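Local coordinates for protein purine nucleosidase, (IunH-1) (Sulfolobus solfataricus, PDB 3T8J) that belongs to the nucleoside hydrolase family and holds a sodium ion in a buried, aspartate-lined site at the end of the parallel strands of its central sheet, at residues A[11-16]-A[236-241]; A[32-37]-A[120-125]. One frame throughout, in Å; residues are numbered along the deposited sequence.

Contact 1: A[11-16]-A[236-241]; sequences AEDDVL and HPDAIT. With NA (sodium ion), chain B.
Asp13 and Asp238 mark the closest backbone approach, with CA atoms 5.7 Å apart. The first turns of helices 12-23 and 237-246 run side by side. The axes of the short segments 12-16 and 237-241 come within 8.1 Å and differ in direction by 24°. Asp13 carries most of the contact, and its two carboxylate oxygens take different partners. OD1 offers its syn lone pair to His236, with OD1 to ND1 at 2.7 Å. The oxygen sits at the edge of the imidazole, in the ring plane, and carboxylate and ring are nearly coplanar (19°). Tyr218 of helix 209-227 also hydrogen-bonds OD1, so this oxygen is gripped twice. OD2 meets the N-terminal end of helix 237-246. Ala239 N donates to it from above the carboxylate plane, N to OD2 3.0 Å, and Asp238 N adds a weak bond of 2.8 Å to the same OD2. Asp13 and Asp14 end the DxDxxxDD signature of nucleoside hydrolases, which begins at Asp7 in strand 3-8. Leu16 sits one turn on from Asp13. Its CD2 touches His236 CE1 at 3.6 Å and comes near the methyl of Ala239. Asp14 faces another way. Its CG lies anti to the carbonyl carbon (chi1 -56°), and OD1 binds the sodium ion at 2.3 Å. OD2 accepts the N-H of Ala11, the residue that precedes the helix. Asp238 OD2 approaches Asp14 OD2 to 3.9 Å, a close pair of carboxylate oxygens, and one sodium-bound water lies within hydrogen-bonding distance of both.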
ATOM      1  N   ALA A  11     -13.708 -13.079 -26.897  1.00 23.33           N
ATOM      2  CA  ALA A  11     -15.129 -13.295 -26.633  1.00 23.48           C
ATOM      3  C   ALA A  11     -15.922 -12.556 -27.746  1.00 24.52           C
ATOM      4  O   ALA A  11     -15.347 -12.139 -28.779  1.00 23.77           O
ATOM      5  CB  ALA A  11     -15.483 -12.795 -25.213  1.00 23.88           C
ATOM      6  N   GLU A  12     -17.228 -12.390 -27.574  1.00 24.86           N
ATOM      7  CA  GLU A  12     -18.083 -11.865 -28.642  1.00 24.97           C
ATOM      8  C   GLU A  12     -17.620 -10.544 -29.286  1.00 25.55           C
ATOM      9  O   GLU A  12     -17.546 -10.441 -30.507  1.00 25.34           O
ATOM     10  CB  GLU A  12     -19.549 -11.788 -28.172  1.00 26.85           C
ATOM     11  CG  GLU A  12     -19.906 -10.657 -27.152  1.00 27.62           C
ATOM     12  CD  GLU A  12     -19.104 -10.686 -25.857  1.00 28.26           C
ATOM     13  OE1 GLU A  12     -19.409 -11.573 -25.008  1.00 30.92           O
ATOM     14  OE2 GLU A  12     -18.188  -9.829 -25.684  1.00 28.39           O
ATOM     15  N   ASP A  13     -17.256  -9.571 -28.463  1.00 24.76           N
ATOM     16  CA  ASP A  13     -16.947  -8.248 -29.001  1.00 24.88           C
ATOM     17  C   ASP A  13     -15.559  -8.226 -29.646  1.00 23.82           C
ATOM     18  O   ASP A  13     -15.282  -7.336 -30.481  1.00 24.36           O
ATOM     19  CB  ASP A  13     -17.077  -7.153 -27.927  1.00 24.75           C
ATOM     20  CG  ASP A  13     -17.818  -5.912 -28.425  1.00 27.05           C
ATOM     21  OD1 ASP A  13     -18.814  -6.036 -29.178  1.00 29.12           O
ATOM     22  OD2 ASP A  13     -17.444  -4.794 -28.036  1.00 26.64           O
ATOM     23  N   ASP A  14     -14.687  -9.181 -29.302  1.00 22.72           N
ATOM     24  CA  ASP A  14     -13.386  -9.339 -29.998  1.00 21.66           C
ATOM     25  C   ASP A  14     -13.626  -9.865 -31.412  1.00 22.04           C
ATOM     26  O   ASP A  14     -13.022  -9.414 -32.369  1.00 22.03           O
ATOM     27  CB  ASP A  14     -12.443 -10.318 -29.259  1.00 21.39           C
ATOM     28  CG  ASP A  14     -12.180  -9.939 -27.819  1.00 24.13           C
ATOM     29  OD1 ASP A  14     -11.117  -9.308 -27.568  1.00 25.20           O
ATOM     30  OD2 ASP A  14     -13.022 -10.264 -26.926  1.00 23.61           O
ATOM     31  N   VAL A  15     -14.471 -10.904 -31.525  1.00 22.75           N
ATOM     32  CA  VAL A  15     -14.857 -11.430 -32.837  1.00 23.83           C
ATOM     33  C   VAL A  15     -15.466 -10.336 -33.710  1.00 24.55           C
ATOM     34  O   VAL A  15     -15.055 -10.145 -34.879  1.00 24.81           O
ATOM     35  CB  VAL A  15     -15.829 -12.625 -32.719  1.00 24.93           C
ATOM     36  CG1 VAL A  15     -16.340 -13.060 -34.145  1.00 26.10           C
ATOM     37  CG2 VAL A  15     -15.111 -13.782 -32.015  1.00 26.12           C
ATOM     38  N   LEU A  16     -16.404  -9.566 -33.160  1.00 25.43           N
ATOM     39  CA  LEU A  16     -17.015  -8.501 -33.960  1.00 26.41           C
ATOM     40  C   LEU A  16     -16.018  -7.398 -34.357  1.00 25.98           C
ATOM     41  O   LEU A  16     -16.104  -6.858 -35.449  1.00 26.64           O
ATOM     42  CB  LEU A  16     -18.224  -7.902 -33.247  1.00 28.65           C
ATOM     43  CG  LEU A  16     -19.237  -7.238 -34.175  1.00 30.79           C
ATOM     44  CD1 LEU A  16     -20.065  -8.299 -34.919  1.00 33.45           C
ATOM     45  CD2 LEU A  16     -20.163  -6.300 -33.409  1.00 31.81           C
ATOM     46  N   HIS A 236     -20.955  -2.279 -26.312  1.00 25.01           N
ATOM     47  CA  HIS A 236     -19.987  -2.648 -27.356  1.00 24.59           C
ATOM     48  C   HIS A 236     -18.620  -2.003 -27.044  1.00 23.69           C
ATOM     49  O   HIS A 236     -18.140  -1.140 -27.788  1.00 24.77           O
ATOM     50  CB  HIS A 236     -20.491  -2.170 -28.727  1.00 26.62           C
ATOM     51  CG  HIS A 236     -21.358  -3.156 -29.456  1.00 27.24           C
ATOM     52  ND1 HIS A 236     -20.946  -4.439 -29.755  1.00 28.47           N
ATOM     53  CD2 HIS A 236     -22.582  -3.013 -30.031  1.00 29.73           C
ATOM     54  CE1 HIS A 236     -21.891  -5.055 -30.447  1.00 31.19           C
ATOM     55  NE2 HIS A 236     -22.897  -4.214 -30.627  1.00 30.89           N
ATOM     56  N   PRO A 237     -17.984  -2.415 -25.935  1.00 22.01           N
ATOM     57  CA  PRO A 237     -16.731  -1.763 -25.556  1.00 21.66           C
ATOM     58  C   PRO A 237     -15.658  -1.849 -26.639  1.00 21.72           C
ATOM     59  O   PRO A 237     -15.015  -0.830 -26.989  1.00 21.90           O
ATOM     60  CB  PRO A 237     -16.311  -2.505 -24.269  1.00 20.88           C
ATOM     61  CG  PRO A 237     -17.013  -3.817 -24.332  1.00 21.71           C
ATOM     62  CD  PRO A 237     -18.325  -3.537 -25.043  1.00 23.00           C
ATOM     63  N   ASP A 238     -15.421  -3.044 -27.160  1.00 21.38           N
ATOM     64  CA  ASP A 238     -14.366  -3.255 -28.161  1.00 21.49           C
ATOM     65  C   ASP A 238     -14.775  -2.773 -29.549  1.00 22.41           C
ATOM     66  O   ASP A 238     -13.964  -2.181 -30.265  1.00 22.39           O
ATOM     67  CB  ASP A 238     -13.977  -4.740 -28.185  1.00 21.74           C
ATOM     68  CG  ASP A 238     -13.629  -5.257 -26.811  1.00 24.12           C
ATOM     69  OD1 ASP A 238     -13.076  -4.493 -25.981  1.00 23.21           O
ATOM     70  OD2 ASP A 238     -13.923  -6.441 -26.516  1.00 29.75           O
ATOM     71  N   ALA A 239     -16.031  -2.988 -29.923  1.00 22.31           N
ATOM     72  CA  ALA A 239     -16.480  -2.581 -31.242  1.00 23.97           C
ATOM     73  C   ALA A 239     -16.516  -1.058 -31.399  1.00 24.42           C
ATOM     74  O   ALA A 239     -16.225  -0.542 -32.477  1.00 25.64           O
ATOM     75  CB  ALA A 239     -17.858  -3.222 -31.563  1.00 25.65           C
ATOM     76  N   ILE A 240     -16.837  -0.336 -30.323  1.00 23.89           N
ATOM     77  CA  ILE A 240     -16.737   1.126 -30.338  1.00 24.40           C
ATOM     78  C   ILE A 240     -15.283   1.582 -30.488  1.00 24.02           C
ATOM     79  O   ILE A 240     -14.988   2.496 -31.285  1.00 24.44           O
ATOM     80  CB  ILE A 240     -17.407   1.759 -29.100  1.00 24.38           C
ATOM     81  CG1 ILE A 240     -18.925   1.663 -29.205  1.00 26.90           C
ATOM     82  CG2 ILE A 240     -17.006   3.248 -28.964  1.00 25.63           C
ATOM     83  CD1 ILE A 240     -19.688   2.030 -27.892  1.00 27.41           C
ATOM     84  N   THR A 241     -14.371   0.950 -29.741  1.00 21.81           N
ATOM     85  CA  THR A 241     -12.953   1.278 -29.838  1.00 21.92           C
ATOM     86  C   THR A 241     -12.475   1.087 -31.280  1.00 22.39           C
ATOM     87  O   THR A 241     -11.793   1.935 -31.846  1.00 23.25           O
ATOM     88  CB  THR A 241     -12.112   0.414 -28.886  1.00 19.68           C
ATOM     89  OG1 THR A 241     -12.591   0.606 -27.538  1.00 21.53           O
ATOM     90  CG2 THR A 241     -10.609   0.764 -28.976  1.00 21.29           C
TER
HETATM   91 NA    NA B 401     -10.673  -8.181 -25.619  1.00 24.44          NA
HETATM   92  O   HOH W   1     -12.932  -8.295 -24.968  1.00 21.68           O

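Contact 2: A[32-37]-A[120-125]; sequences TIVEGN and AISPLT. With NA (sodium ion), chain B.
Val34 and Glu35 meet Ser122, Pro123 and Thr125 where two loops come together. The loops follow parallel strands 27-33 and 116-120, which lie on either side of strand 3-8 in the central sheet. In this Rossmann-like alpha/beta fold, ligand sites usually form at the C-terminal ends of the parallel strands, and sodium sits there. The backbones are nearest at Gly36 and Pro123, CA to CA 6.5 Å. The apolar part centres on Val34. Its CG1 presses on Ser122 CB at 3.4 Å, a tight carbon pair. CG2, anti to the backbone N, meets Thr125 CB at 3.8 Å. The Pro123 ring lies against the backbone of Glu35, with CG 3.2 Å from Glu35 O. That carbonyl oxygen is buried and has no hydrogen-bond partner in the model. The polar part joins Glu35 to Thr125. The glutamate chain bends at chi2 (-78°), and OE2 lies 2.7 Å from Thr125 OG1. Asp168 is a second acceptor within reach of this hydroxyl, so its one proton cannot be assigned to either. The metal part belongs to 120-125. Ile121 O binds sodium at 2.3 Å. Ser122 OG binds it at 2.5 Å and is also hydrogen-bonded to Asp7 O. From the other loop, Asn37 reaches the ion through a water: ND2 donates to the oxygen of this sodium-bound water at 3.2 Å.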
ATOM      1  N   THR A  32      -3.287 -11.751 -31.828  1.00 19.28           N
ATOM      2  CA  THR A  32      -2.502 -12.186 -30.659  1.00 20.07           C
ATOM      3  C   THR A  32      -3.504 -12.497 -29.534  1.00 20.23           C
ATOM      4  O   THR A  32      -4.552 -11.836 -29.455  1.00 20.76           O
ATOM      5  CB  THR A  32      -1.440 -11.120 -30.251  1.00 20.26           C
ATOM      6  OG1 THR A  32      -2.059  -9.844 -30.066  1.00 22.50           O
ATOM      7  CG2 THR A  32      -0.324 -11.042 -31.339  1.00 19.84           C
ATOM      8  N   ILE A  33      -3.238 -13.543 -28.741  1.00 19.29           N
ATOM      9  CA  ILE A  33      -4.174 -13.990 -27.695  1.00 19.03           C
ATOM     10  C   ILE A  33      -3.586 -13.775 -26.317  1.00 18.26           C
ATOM     11  O   ILE A  33      -2.422 -14.112 -26.081  1.00 18.52           O
ATOM     12  CB  ILE A  33      -4.526 -15.493 -27.862  1.00 19.39           C
ATOM     13  CG1 ILE A  33      -4.937 -15.815 -29.309  1.00 21.43           C
ATOM     14  CG2 ILE A  33      -5.665 -15.904 -26.881  1.00 19.53           C
ATOM     15  CD1 ILE A  33      -6.228 -15.127 -29.756  1.00 21.28           C
ATOM     16  N   VAL A  34      -4.418 -13.274 -25.404  1.00 18.05           N
ATOM     17  CA  VAL A  34      -4.006 -12.955 -24.036  1.00 17.46           C
ATOM     18  C   VAL A  34      -5.046 -13.489 -23.035  1.00 17.78           C
ATOM     19  O   VAL A  34      -6.231 -13.586 -23.379  1.00 18.42           O
ATOM     20  CB  VAL A  34      -3.777 -11.425 -23.878  1.00 17.40           C
ATOM     21  CG1 VAL A  34      -5.100 -10.650 -23.975  1.00 18.50           C
ATOM     22  CG2 VAL A  34      -3.026 -11.084 -22.555  1.00 18.66           C
ATOM     23  N   GLU A  35      -4.619 -13.755 -21.813  1.00 18.24           N
ATOM     24  CA  GLU A  35      -5.556 -14.135 -20.736  1.00 18.40           C
ATOM     25  C   GLU A  35      -6.621 -13.060 -20.535  1.00 18.36           C
ATOM     26  O   GLU A  35      -6.351 -11.843 -20.735  1.00 17.91           O
ATOM     27  CB  GLU A  35      -4.793 -14.399 -19.409  1.00 18.50           C
ATOM     28  CG  GLU A  35      -4.463 -13.170 -18.567  1.00 17.79           C
ATOM     29  CD  GLU A  35      -3.278 -12.339 -19.054  1.00 19.16           C
ATOM     30  OE1 GLU A  35      -2.471 -12.848 -19.859  1.00 19.92           O
ATOM     31  OE2 GLU A  35      -3.150 -11.175 -18.566  1.00 18.79           O
ATOM     32  N   GLY A  36      -7.801 -13.467 -20.101  1.00 19.33           N
ATOM     33  CA  GLY A  36      -8.846 -12.521 -19.719  1.00 19.10           C
ATOM     34  C   GLY A  36     -10.214 -13.177 -19.604  1.00 20.48           C
ATOM     35  O   GLY A  36     -10.465 -13.913 -18.673  1.00 21.37           O
ATOM     36  N   ASN A  37     -11.096 -12.816 -20.514  1.00 20.61           N
ATOM     37  CA  ASN A  37     -12.525 -13.104 -20.408  1.00 21.36           C
ATOM     38  C   ASN A  37     -12.871 -14.563 -20.104  1.00 22.12           C
ATOM     39  O   ASN A  37     -13.732 -14.819 -19.259  1.00 22.85           O
ATOM     40  CB  ASN A  37     -13.230 -12.761 -21.722  1.00 21.77           C
ATOM     41  CG  ASN A  37     -13.451 -11.268 -21.929  1.00 23.92           C
ATOM     42  OD1 ASN A  37     -13.714 -10.513 -20.987  1.00 25.20           O
ATOM     43  ND2 ASN A  37     -13.404 -10.852 -23.186  1.00 25.40           N
ATOM     44  N   ALA A 120      -5.569  -2.779 -28.853  1.00 19.18           N
ATOM     45  CA  ALA A 120      -5.455  -3.342 -27.516  1.00 18.68           C
ATOM     46  C   ALA A 120      -6.827  -3.331 -26.861  1.00 19.54           C
ATOM     47  O   ALA A 120      -7.143  -2.450 -26.045  1.00 20.10           O
ATOM     48  CB  ALA A 120      -4.444  -2.520 -26.677  1.00 19.48           C
ATOM     49  N   ILE A 121      -7.626  -4.344 -27.200  1.00 18.84           N
ATOM     50  CA  ILE A 121      -8.998  -4.482 -26.670  1.00 19.31           C
ATOM     51  C   ILE A 121      -9.104  -5.507 -25.538  1.00 19.49           C
ATOM     52  O   ILE A 121     -10.186  -5.990 -25.235  1.00 20.37           O
ATOM     53  CB  ILE A 121     -10.027  -4.775 -27.798  1.00 20.19           C
ATOM     54  CG1 ILE A 121      -9.589  -5.926 -28.710  1.00 19.99           C
ATOM     55  CG2 ILE A 121     -10.247  -3.506 -28.645  1.00 21.34           C
ATOM     56  CD1 ILE A 121     -10.721  -6.496 -29.615  1.00 23.55           C
ATOM     57  N   SER A 122      -7.975  -5.825 -24.927  1.00 18.28           N
ATOM     58  CA  SER A 122      -7.834  -6.889 -23.935  1.00 18.48           C
ATOM     59  C   SER A 122      -6.816  -6.505 -22.866  1.00 17.96           C
ATOM     60  O   SER A 122      -6.143  -5.447 -22.981  1.00 17.28           O
ATOM     61  CB  SER A 122      -7.382  -8.165 -24.668  1.00 19.91           C
ATOM     62  OG  SER A 122      -8.215  -8.410 -25.815  1.00 20.64           O
ATOM     63  N   PRO A 123      -6.610  -7.347 -21.846  1.00 16.55           N
ATOM     64  CA  PRO A 123      -5.494  -7.092 -20.918  1.00 16.90           C
ATOM     65  C   PRO A 123      -4.148  -6.898 -21.663  1.00 16.47           C
ATOM     66  O   PRO A 123      -3.939  -7.469 -22.724  1.00 16.92           O
ATOM     67  CB  PRO A 123      -5.508  -8.319 -20.008  1.00 17.08           C
ATOM     68  CG  PRO A 123      -6.944  -8.766 -20.027  1.00 17.21           C
ATOM     69  CD  PRO A 123      -7.353  -8.554 -21.454  1.00 16.43           C
ATOM     70  N   LEU A 124      -3.253  -6.085 -21.107  1.00 16.47           N
ATOM     71  CA  LEU A 124      -2.117  -5.556 -21.853  1.00 17.10           C
ATOM     72  C   LEU A 124      -0.799  -6.364 -21.744  1.00 16.49           C
ATOM     73  O   LEU A 124       0.290  -5.923 -22.142  1.00 16.97           O
ATOM     74  CB  LEU A 124      -1.923  -4.085 -21.454  1.00 17.05           C
ATOM     75  CG  LEU A 124      -3.020  -3.121 -21.940  1.00 18.70           C
ATOM     76  CD1 LEU A 124      -2.959  -1.753 -21.204  1.00 19.22           C
ATOM     77  CD2 LEU A 124      -2.938  -2.849 -23.428  1.00 20.17           C
ATOM     78  N   THR A 125      -0.907  -7.590 -21.250  1.00 16.24           N
ATOM     79  CA  THR A 125       0.256  -8.421 -20.960  1.00 16.51           C
ATOM     80  C   THR A 125       1.184  -8.642 -22.168  1.00 16.94           C
ATOM     81  O   THR A 125       2.398  -8.593 -22.009  1.00 17.89           O
ATOM     82  CB  THR A 125      -0.194  -9.772 -20.321  1.00 16.73           C
ATOM     83  OG1 THR A 125      -1.195  -9.501 -19.331  1.00 16.36           O
ATOM     84  CG2 THR A 125       1.005 -10.462 -19.686  1.00 17.88           C
TER
HETATM   85 NA    NA B 401     -10.673  -8.181 -25.619  1.00 24.44          NA
HETATM   86  O   HOH W   1     -12.932  -8.295 -24.968  1.00 21.68           O

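Overall arrangement
Contacts 1 and 2 have centres about 12 Å apart and meet at the sodium ion. Contact 1 supplies Asp14, contact 2 supplies Ile121 and Ser122, and Asp9 completes the protein ligands. One water, 2.4 Å from the sodium, belongs to both contacts. It lies within hydrogen-bonding distance of Asp14 and Asp238 of contact 1, and accepts from Asn37 of contact 2. The two also touch directly. Asp238 OD1 lies 3.3 Å from Ile121 O, and Ala11 CB packs on Asn37 ND2 at 3.5 Å. Helix 12-23 and strand 27-33 follow each other in the chain, and 32-37 runs off the end of the strand. Segment 120-125 binds the ion directly; 236-241 faces it across the water.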